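Local coordinates for phosphate-specific transport system accessory protein PhoU homolog (Streptococcus pneumoniae, PDB 2I0M) that probably takes part in regulating phosphate uptake and forms a homodimer that binds zinc ions, at residues D152-I166 with Y183-D195. Numbering follows the deposited sequence.
With ZN (zinc ion), chain B.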
ATOM      1  N   ASP A 152       7.644  12.573  -1.792  1.00 49.47           N
ATOM      2  CA  ASP A 152       7.661  11.202  -2.308  1.00 49.33           C
ATOM      3  C   ASP A 152       8.199  11.108  -3.736  1.00 49.48           C
ATOM      4  O   ASP A 152       8.801  10.094  -4.090  1.00 49.51           O
ATOM      5  CB  ASP A 152       6.272  10.565  -2.214  1.00 49.54           C
ATOM      6  CG  ASP A 152       6.303   9.056  -2.395  1.00 49.25           C
ATOM      7  OD1 ASP A 152       7.052   8.360  -1.683  1.00 46.84           O
ATOM      8  OD2 ASP A 152       5.561   8.566  -3.263  1.00 50.82           O
ATOM      9  N   GLU A 153       7.982  12.149  -4.550  1.00 49.45           N
ATOM     10  CA  GLU A 153       8.637  12.263  -5.863  1.00 49.91           C
ATOM     11  C   GLU A 153      10.132  11.963  -5.745  1.00 49.21           C
ATOM     12  O   GLU A 153      10.661  11.160  -6.504  1.00 49.30           O
ATOM     13  CB  GLU A 153       8.420  13.654  -6.504  1.00 49.76           C
ATOM     14  CG  GLU A 153       8.549  13.665  -8.051  1.00 51.04           C
ATOM     15  CD  GLU A 153       8.601  15.077  -8.688  1.00 51.97           C
ATOM     16  OE1 GLU A 153       8.302  16.090  -8.010  1.00 55.61           O
ATOM     17  OE2 GLU A 153       8.943  15.179  -9.889  1.00 53.71           O
ATOM     18  N   GLN A 154      10.796  12.584  -4.770  1.00 48.83           N
ATOM     19  CA  GLN A 154      12.232  12.373  -4.547  1.00 48.64           C
ATOM     20  C   GLN A 154      12.596  10.933  -4.156  1.00 47.75           C
ATOM     21  O   GLN A 154      13.612  10.397  -4.623  1.00 47.49           O
ATOM     22  CB  GLN A 154      12.784  13.357  -3.512  1.00 48.71           C
ATOM     23  CG  GLN A 154      13.031  14.747  -4.054  1.00 51.09           C
ATOM     24  CD  GLN A 154      11.884  15.703  -3.769  1.00 54.59           C
ATOM     25  OE1 GLN A 154      11.067  15.995  -4.654  1.00 55.60           O
ATOM     26  NE2 GLN A 154      11.819  16.206  -2.527  1.00 54.51           N
ATOM     27  N   ILE A 155      11.782  10.325  -3.295  1.00 46.69           N
ATOM     28  CA  ILE A 155      11.983   8.933  -2.903  1.00 46.00           C
ATOM     29  C   ILE A 155      11.856   7.969  -4.085  1.00 46.10           C
ATOM     30  O   ILE A 155      12.648   7.026  -4.206  1.00 45.98           O
ATOM     31  CB  ILE A 155      11.138   8.555  -1.667  1.00 46.11           C
ATOM     32  CG1 ILE A 155      11.952   8.916  -0.413  1.00 46.52           C
ATOM     33  CG2 ILE A 155      10.815   7.068  -1.626  1.00 45.45           C
ATOM     34  CD1 ILE A 155      11.147   9.255   0.733  1.00 45.21           C
ATOM     35  N   ASP A 156      10.892   8.240  -4.968  1.00 45.58           N
ATOM     36  CA  ASP A 156      10.756   7.520  -6.225  1.00 45.29           C
ATOM     37  C   ASP A 156      12.015   7.636  -7.088  1.00 44.86           C
ATOM     38  O   ASP A 156      12.465   6.648  -7.666  1.00 44.64           O
ATOM     39  CB  ASP A 156       9.520   8.008  -6.989  1.00 45.28           C
ATOM     40  CG  ASP A 156       8.217   7.464  -6.406  1.00 46.27           C
ATOM     41  OD1 ASP A 156       7.127   7.934  -6.824  1.00 47.25           O
ATOM     42  OD2 ASP A 156       8.283   6.567  -5.530  1.00 45.59           O
ATOM     43  N   GLN A 157      12.575   8.843  -7.163  1.00 44.28           N
ATOM     44  CA  GLN A 157      13.821   9.099  -7.891  1.00 43.64           C
ATOM     45  C   GLN A 157      14.991   8.327  -7.287  1.00 42.52           C
ATOM     46  O   GLN A 157      15.771   7.718  -8.004  1.00 42.54           O
ATOM     47  CB  GLN A 157      14.121  10.594  -7.928  1.00 43.59           C
ATOM     48  CG  GLN A 157      13.161  11.371  -8.811  1.00 44.56           C
ATOM     49  CD  GLN A 157      13.236  12.889  -8.629  1.00 45.19           C
ATOM     50  OE1 GLN A 157      12.352  13.612  -9.092  1.00 48.64           O
ATOM     51  NE2 GLN A 157      14.286  13.374  -7.967  1.00 46.34           N
ATOM     52  N   TYR A 158      15.092   8.334  -5.969  1.00 41.78           N
ATOM     53  CA  TYR A 158      16.033   7.459  -5.282  1.00 41.61           C
ATOM     54  C   TYR A 158      15.758   6.003  -5.632  1.00 41.22           C
ATOM     55  O   TYR A 158      16.684   5.249  -5.900  1.00 41.66           O
ATOM     56  CB  TYR A 158      15.973   7.636  -3.759  1.00 41.43           C
ATOM     57  CG  TYR A 158      16.609   8.898  -3.219  1.00 41.54           C
ATOM     58  CD1 TYR A 158      17.926   9.234  -3.523  1.00 40.80           C
ATOM     59  CD2 TYR A 158      15.897   9.738  -2.363  1.00 43.29           C
ATOM     60  CE1 TYR A 158      18.513  10.390  -3.009  1.00 41.83           C
ATOM     61  CE2 TYR A 158      16.474  10.896  -1.834  1.00 42.61           C
ATOM     62  CZ  TYR A 158      17.781  11.218  -2.165  1.00 42.04           C
ATOM     63  OH  TYR A 158      18.341  12.364  -1.648  1.00 41.21           O
ATOM     64  N   TYR A 159      14.486   5.618  -5.629  1.00 40.83           N
ATOM     65  CA  TYR A 159      14.106   4.240  -5.922  1.00 40.55           C
ATOM     66  C   TYR A 159      14.612   3.756  -7.291  1.00 39.79           C
ATOM     67  O   TYR A 159      15.203   2.684  -7.384  1.00 38.95           O
ATOM     68  CB  TYR A 159      12.586   4.027  -5.784  1.00 41.16           C
ATOM     69  CG  TYR A 159      12.161   2.623  -6.099  1.00 41.59           C
ATOM     70  CD1 TYR A 159      12.509   1.573  -5.257  1.00 42.89           C
ATOM     71  CD2 TYR A 159      11.433   2.336  -7.240  1.00 43.38           C
ATOM     72  CE1 TYR A 159      12.157   0.267  -5.545  1.00 42.67           C
ATOM     73  CE2 TYR A 159      11.054   1.021  -7.536  1.00 45.69           C
ATOM     74  CZ  TYR A 159      11.426  -0.007  -6.672  1.00 44.44           C
ATOM     75  OH  TYR A 159      11.062  -1.312  -6.936  1.00 44.69           O
ATOM     76  N   TYR A 160      14.388   4.546  -8.336  1.00 39.64           N
ATOM     77  CA  TYR A 160      14.770   4.129  -9.681  1.00 40.39           C
ATOM     78  C   TYR A 160      16.270   4.190  -9.918  1.00 40.29           C
ATOM     79  O   TYR A 160      16.848   3.241 -10.444  1.00 40.23           O
ATOM     80  CB  TYR A 160      13.961   4.870 -10.760  1.00 41.30           C
ATOM     81  CG  TYR A 160      12.482   4.485 -10.742  1.00 41.92           C
ATOM     82  CD1 TYR A 160      12.055   3.240 -11.221  1.00 41.79           C
ATOM     83  CD2 TYR A 160      11.521   5.350 -10.214  1.00 43.00           C
ATOM     84  CE1 TYR A 160      10.708   2.878 -11.192  1.00 42.06           C
ATOM     85  CE2 TYR A 160      10.167   4.999 -10.180  1.00 42.93           C
ATOM     86  CZ  TYR A 160       9.772   3.764 -10.669  1.00 42.54           C
ATOM     87  OH  TYR A 160       8.438   3.418 -10.626  1.00 43.24           O
ATOM     88  N   ALA A 161      16.896   5.283  -9.487  1.00 40.15           N
ATOM     89  CA  ALA A 161      18.339   5.426  -9.541  1.00 40.04           C
ATOM     90  C   ALA A 161      19.037   4.269  -8.845  1.00 40.02           C
ATOM     91  O   ALA A 161      19.988   3.704  -9.377  1.00 40.42           O
ATOM     92  CB  ALA A 161      18.776   6.757  -8.932  1.00 40.17           C
ATOM     93  N   LEU A 162      18.577   3.907  -7.655  1.00 39.97           N
ATOM     94  CA  LEU A 162      19.215   2.811  -6.937  1.00 39.95           C
ATOM     95  C   LEU A 162      18.912   1.443  -7.564  1.00 40.56           C
ATOM     96  O   LEU A 162      19.752   0.550  -7.516  1.00 40.56           O
ATOM     97  CB  LEU A 162      18.887   2.856  -5.445  1.00 39.42           C
ATOM     98  CG  LEU A 162      19.745   3.845  -4.639  1.00 38.75           C
ATOM     99  CD1 LEU A 162      19.020   4.378  -3.423  1.00 36.29           C
ATOM    100  CD2 LEU A 162      21.088   3.216  -4.223  1.00 38.46           C
ATOM    101  N   SER A 163      17.734   1.293  -8.174  1.00 40.94           N
ATOM    102  CA  SER A 163      17.392   0.060  -8.877  1.00 41.82           C
ATOM    103  C   SER A 163      18.258  -0.131 -10.114  1.00 42.17           C
ATOM    104  O   SER A 163      18.835  -1.200 -10.305  1.00 42.28           O
ATOM    105  CB  SER A 163      15.914   0.039  -9.263  1.00 42.11           C
ATOM    106  OG  SER A 163      15.106   0.103  -8.108  1.00 42.74           O
ATOM    107  N   LYS A 164      18.344   0.912 -10.943  1.00 42.60           N
ATOM    108  CA  LYS A 164      19.194   0.917 -12.131  1.00 42.97           C
ATOM    109  C   LYS A 164      20.638   0.579 -11.771  1.00 43.22           C
ATOM    110  O   LYS A 164      21.288  -0.204 -12.466  1.00 43.03           O
ATOM    111  CB  LYS A 164      19.146   2.280 -12.825  1.00 42.90           C
ATOM    112  CG  LYS A 164      17.889   2.547 -13.631  1.00 43.26           C
ATOM    113  CD  LYS A 164      18.022   3.850 -14.422  1.00 43.72           C
ATOM    114  CE  LYS A 164      16.977   3.956 -15.547  1.00 44.73           C
ATOM    115  NZ  LYS A 164      15.579   4.227 -15.065  1.00 44.42           N
ATOM    116  N   GLU A 165      21.128   1.169 -10.678  1.00 43.44           N
ATOM    117  CA  GLU A 165      22.499   0.939 -10.226  1.00 43.85           C
ATOM    118  C   GLU A 165      22.710  -0.502  -9.769  1.00 43.74           C
ATOM    119  O   GLU A 165      23.654  -1.158 -10.212  1.00 43.89           O
ATOM    120  CB  GLU A 165      22.876   1.920  -9.110  1.00 43.79           C
ATOM    121  CG  GLU A 165      24.209   1.639  -8.421  1.00 44.20           C
ATOM    122  CD  GLU A 165      24.324   2.340  -7.070  1.00 44.91           C
ATOM    123  OE1 GLU A 165      23.383   3.074  -6.688  1.00 46.53           O
ATOM    124  OE2 GLU A 165      25.356   2.160  -6.388  1.00 45.60           O
ATOM    125  N   ILE A 166      21.825  -0.996  -8.903  1.00 43.77           N
ATOM    126  CA  ILE A 166      22.018  -2.313  -8.287  1.00 43.90           C
ATOM    127  C   ILE A 166      22.009  -3.458  -9.306  1.00 44.22           C
ATOM    128  O   ILE A 166      22.906  -4.296  -9.293  1.00 43.68           O
ATOM    129  CB  ILE A 166      21.031  -2.583  -7.112  1.00 43.80           C
ATOM    130  CG1 ILE A 166      21.141  -1.489  -6.048  1.00 43.78           C
ATOM    131  CG2 ILE A 166      21.319  -3.936  -6.464  1.00 43.72           C
ATOM    132  CD1 ILE A 166      20.083  -1.557  -4.959  1.00 43.59           C
ATOM    133  N   TYR A 183      19.375  -5.702  -1.291  1.00 43.61           N
ATOM    134  CA  TYR A 183      19.294  -4.249  -1.449  1.00 43.03           C
ATOM    135  C   TYR A 183      18.156  -3.789  -2.369  1.00 42.56           C
ATOM    136  O   TYR A 183      17.681  -2.659  -2.250  1.00 43.04           O
ATOM    137  CB  TYR A 183      20.627  -3.667  -1.912  1.00 43.21           C
ATOM    138  CG  TYR A 183      21.629  -3.522  -0.797  1.00 43.97           C
ATOM    139  CD1 TYR A 183      21.604  -2.414   0.042  1.00 44.19           C
ATOM    140  CD2 TYR A 183      22.607  -4.495  -0.576  1.00 44.48           C
ATOM    141  CE1 TYR A 183      22.526  -2.270   1.071  1.00 44.68           C
ATOM    142  CE2 TYR A 183      23.528  -4.363   0.455  1.00 44.41           C
ATOM    143  CZ  TYR A 183      23.480  -3.248   1.275  1.00 44.40           C
ATOM    144  OH  TYR A 183      24.386  -3.107   2.302  1.00 45.08           O
ATOM    145  N   LEU A 184      17.715  -4.654  -3.279  1.00 41.74           N
ATOM    146  CA  LEU A 184      16.510  -4.361  -4.049  1.00 41.14           C
ATOM    147  C   LEU A 184      15.288  -4.349  -3.132  1.00 40.62           C
ATOM    148  O   LEU A 184      14.490  -3.412  -3.192  1.00 40.46           O
ATOM    149  CB  LEU A 184      16.314  -5.328  -5.232  1.00 40.92           C
ATOM    150  CG  LEU A 184      17.236  -5.155  -6.452  1.00 40.93           C
ATOM    151  CD1 LEU A 184      16.923  -6.188  -7.537  1.00 39.32           C
ATOM    152  CD2 LEU A 184      17.193  -3.736  -7.037  1.00 40.23           C
ATOM    153  N   TYR A 185      15.160  -5.368  -2.275  1.00 40.21           N
ATOM    154  CA  TYR A 185      14.054  -5.433  -1.312  1.00 39.98           C
ATOM    155  C   TYR A 185      14.063  -4.221  -0.401  1.00 39.77           C
ATOM    156  O   TYR A 185      13.029  -3.584  -0.224  1.00 40.05           O
ATOM    157  CB  TYR A 185      14.112  -6.695  -0.455  1.00 40.27           C
ATOM    158  CG  TYR A 185      14.059  -7.995  -1.225  1.00 41.62           C
ATOM    159  CD1 TYR A 185      13.359  -8.097  -2.435  1.00 41.55           C
ATOM    160  CD2 TYR A 185      14.673  -9.140  -0.721  1.00 41.34           C
ATOM    161  CE1 TYR A 185      13.305  -9.292  -3.126  1.00 42.45           C
ATOM    162  CE2 TYR A 185      14.624 -10.342  -1.409  1.00 41.44           C
ATOM    163  CZ  TYR A 185      13.936 -10.414  -2.605  1.00 42.23           C
ATOM    164  OH  TYR A 185      13.888 -11.610  -3.296  1.00 42.76           O
ATOM    165  N   ILE A 186      15.237  -3.898   0.151  1.00 39.02           N
ATOM    166  CA  ILE A 186      15.388  -2.784   1.075  1.00 38.59           C
ATOM    167  C   ILE A 186      14.851  -1.485   0.483  1.00 38.60           C
ATOM    168  O   ILE A 186      14.086  -0.767   1.137  1.00 38.43           O
ATOM    169  CB  ILE A 186      16.866  -2.607   1.535  1.00 38.64           C
ATOM    170  CG1 ILE A 186      17.232  -3.703   2.535  1.00 38.26           C
ATOM    171  CG2 ILE A 186      17.085  -1.216   2.141  1.00 37.75           C
ATOM    172  CD1 ILE A 186      18.710  -3.988   2.641  1.00 40.47           C
ATOM    173  N   ILE A 187      15.246  -1.183  -0.748  1.00 38.77           N
ATOM    174  CA  ILE A 187      14.815   0.071  -1.361  1.00 39.34           C
ATOM    175  C   ILE A 187      13.328   0.038  -1.713  1.00 39.55           C
ATOM    176  O   ILE A 187      12.671   1.071  -1.681  1.00 39.39           O
ATOM    177  CB  ILE A 187      15.716   0.528  -2.556  1.00 39.26           C
ATOM    178  CG1 ILE A 187      15.628  -0.430  -3.743  1.00 39.82           C
ATOM    179  CG2 ILE A 187      17.150   0.698  -2.081  1.00 38.76           C
ATOM    180  CD1 ILE A 187      16.059   0.188  -5.066  1.00 39.37           C
ATOM    181  N   GLY A 188      12.809  -1.161  -1.994  1.00 39.32           N
ATOM    182  CA  GLY A 188      11.379  -1.366  -2.186  1.00 39.70           C
ATOM    183  C   GLY A 188      10.587  -1.160  -0.900  1.00 40.27           C
ATOM    184  O   GLY A 188       9.450  -0.657  -0.932  1.00 40.16           O
ATOM    185  N   HIS A 189      11.177  -1.548   0.230  1.00 40.09           N
ATOM    186  CA  HIS A 189      10.545  -1.357   1.537  1.00 40.45           C
ATOM    187  C   HIS A 189      10.464   0.112   1.928  1.00 40.23           C
ATOM    188  O   HIS A 189       9.475   0.535   2.527  1.00 40.61           O
ATOM    189  CB  HIS A 189      11.261  -2.148   2.629  1.00 40.57           C
ATOM    190  CG  HIS A 189      10.964  -3.615   2.600  1.00 41.31           C
ATOM    191  ND1 HIS A 189       9.679  -4.112   2.602  1.00 40.29           N
ATOM    192  CD2 HIS A 189      11.785  -4.694   2.589  1.00 42.15           C
ATOM    193  CE1 HIS A 189       9.717  -5.433   2.570  1.00 41.88           C
ATOM    194  NE2 HIS A 189      10.983  -5.812   2.559  1.00 43.21           N
ATOM    195  N   LEU A 190      11.501   0.872   1.592  1.00 40.02           N
ATOM    196  CA  LEU A 190      11.544   2.304   1.848  1.00 40.00           C
ATOM    197  C   LEU A 190      10.586   3.037   0.938  1.00 40.66           C
ATOM    198  O   LEU A 190       9.908   3.973   1.366  1.00 40.75           O
ATOM    199  CB  LEU A 190      12.962   2.860   1.640  1.00 39.90           C
ATOM    200  CG  LEU A 190      13.957   2.751   2.792  1.00 38.83           C
ATOM    201  CD1 LEU A 190      15.346   3.208   2.371  1.00 37.05           C
ATOM    202  CD2 LEU A 190      13.455   3.566   3.979  1.00 38.89           C
ATOM    203  N   GLU A 191      10.540   2.619  -0.326  1.00 41.17           N
ATOM    204  CA  GLU A 191       9.658   3.244  -1.286  1.00 41.99           C
ATOM    205  C   GLU A 191       8.187   3.062  -0.846  1.00 42.82           C
ATOM    206  O   GLU A 191       7.429   4.029  -0.883  1.00 43.29           O
ATOM    207  CB  GLU A 191       9.934   2.715  -2.705  1.00 42.06           C
ATOM    208  CG  GLU A 191       9.310   3.542  -3.841  1.00 43.12           C
ATOM    209  CD  GLU A 191       7.796   3.344  -3.978  1.00 43.58           C
ATOM    210  OE1 GLU A 191       7.300   2.242  -3.654  1.00 43.45           O
ATOM    211  OE2 GLU A 191       7.105   4.292  -4.413  1.00 44.05           O
ATOM    212  N   ARG A 192       7.811   1.848  -0.417  1.00 43.55           N
ATOM    213  CA  ARG A 192       6.471   1.554   0.138  1.00 44.73           C
ATOM    214  C   ARG A 192       6.152   2.317   1.422  1.00 44.40           C
ATOM    215  O   ARG A 192       5.068   2.891   1.549  1.00 44.76           O
ATOM    216  CB  ARG A 192       6.278   0.055   0.410  1.00 45.34           C
ATOM    217  CG  ARG A 192       6.376  -0.834  -0.784  1.00 48.83           C
ATOM    218  CD  ARG A 192       5.219  -0.623  -1.723  1.00 57.55           C
ATOM    219  NE  ARG A 192       4.052  -1.418  -1.334  1.00 62.80           N
ATOM    220  CZ  ARG A 192       3.079  -0.971  -0.553  1.00 65.87           C
ATOM    221  NH1 ARG A 192       3.114   0.277  -0.085  1.00 69.29           N
ATOM    222  NH2 ARG A 192       2.062  -1.760  -0.257  1.00 67.84           N
ATOM    223  N   PHE A 193       7.085   2.294   2.372  1.00 44.20           N
ATOM    224  CA  PHE A 193       7.030   3.110   3.592  1.00 43.90           C
ATOM    225  C   PHE A 193       6.596   4.534   3.287  1.00 44.00           C
ATOM    226  O   PHE A 193       5.651   5.042   3.879  1.00 43.68           O
ATOM    227  CB  PHE A 193       8.414   3.118   4.254  1.00 43.68           C
ATOM    228  CG  PHE A 193       8.475   3.800   5.586  1.00 42.96           C
ATOM    229  CD1 PHE A 193       8.130   3.121   6.750  1.00 43.71           C
ATOM    230  CD2 PHE A 193       8.954   5.099   5.691  1.00 44.07           C
ATOM    231  CE1 PHE A 193       8.232   3.748   8.007  1.00 43.20           C
ATOM    232  CE2 PHE A 193       9.052   5.737   6.937  1.00 44.93           C
ATOM    233  CZ  PHE A 193       8.689   5.055   8.094  1.00 43.93           C
ATOM    234  N   ALA A 194       7.283   5.156   2.335  1.00 44.39           N
ATOM    235  CA  ALA A 194       7.033   6.545   1.965  1.00 44.85           C
ATOM    236  C   ALA A 194       5.700   6.741   1.240  1.00 44.90           C
ATOM    237  O   ALA A 194       5.035   7.757   1.414  1.00 45.49           O
ATOM    238  CB  ALA A 194       8.195   7.094   1.139  1.00 44.53           C
ATOM    239  N   ASP A 195       5.309   5.764   0.438  1.00 45.09           N
ATOM    240  CA  ASP A 195       4.006   5.764  -0.190  1.00 44.88           C
ATOM    241  C   ASP A 195       2.866   5.788   0.840  1.00 43.43           C
ATOM    242  O   ASP A 195       1.917   6.559   0.687  1.00 42.44           O
ATOM    243  CB  ASP A 195       3.864   4.544  -1.099  1.00 46.32           C
ATOM    244  CG  ASP A 195       4.327   4.802  -2.515  1.00 50.91           C
ATOM    245  OD1 ASP A 195       4.457   5.988  -2.907  1.00 56.63           O
ATOM    246  OD2 ASP A 195       4.543   3.807  -3.264  1.00 57.07           O
TER
HETATM  247 ZN    ZN B 217       6.710   6.201  -4.022  1.00 57.88          ZN
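The ring of Tyr159 is held against helix 183-195 between unlike neighbours. Ser163 OG, one turn on in its own helix, lies 3.8 Å above one face, over the centre; from the other side of the ring plane Glu191 CG makes an off-centre CH-pi contact, 4.2 Å from the centroid. The two helices are an antiparallel pair of the second PhoU three-helix bundle, axes 9.7 Å apart at 167°, with helix 117-136 packing on Ile155 and Ile187. Chi1 of 179°, CG opposite the backbone N, swings the ring over to Glu191 and Gly188, whose CA meets CE1 obliquely. Tyr159 OH is hydrogen-bonded to Tyr159 OH of the second subunit.

At one end, two E(D)XXXD motifs face each other, one on each helix, the one-turn spacing aiming both acids of each at a single zinc ion. Glu191 OE2 binds the zinc at 2.0 Å and Asp156 OD2 at 2.2 Å, their carboxylates nearly coplanar; Asp195 OD1 is at 2.5 Å, and Asp152 OD2, longer, at 2.7 Å. Glutamate suits position 191 because its bent chain leaves CG for the ring while the carboxylate reaches the metal. The cation probably offsets repulsion among the crowded oxygens. Beside it, small Ala194 fits CB against Ile155 CD1 and Asp152 OD1, a buried oxygen without a polar partner in the model.

Farther along, Ile187 is a knob among Tyr159, Leu162, Ser163 and Ile166. With CG1 between backbone N and carbonyl carbon (chi1 66°), its slim arm brings CD1 against Ser163 OG, Tyr159 O and Leu162 CB. Ile166 CD1 reaches Tyr183 CB, while its CB and, less closely, CG2 lie against Leu184 CD2. Ser163 keeps its hydroxyl satisfied beside these hydrocarbons: OG donates to Tyr159 O at 2.7 Å, from the opposite face of the carbonyl to Ser163 N.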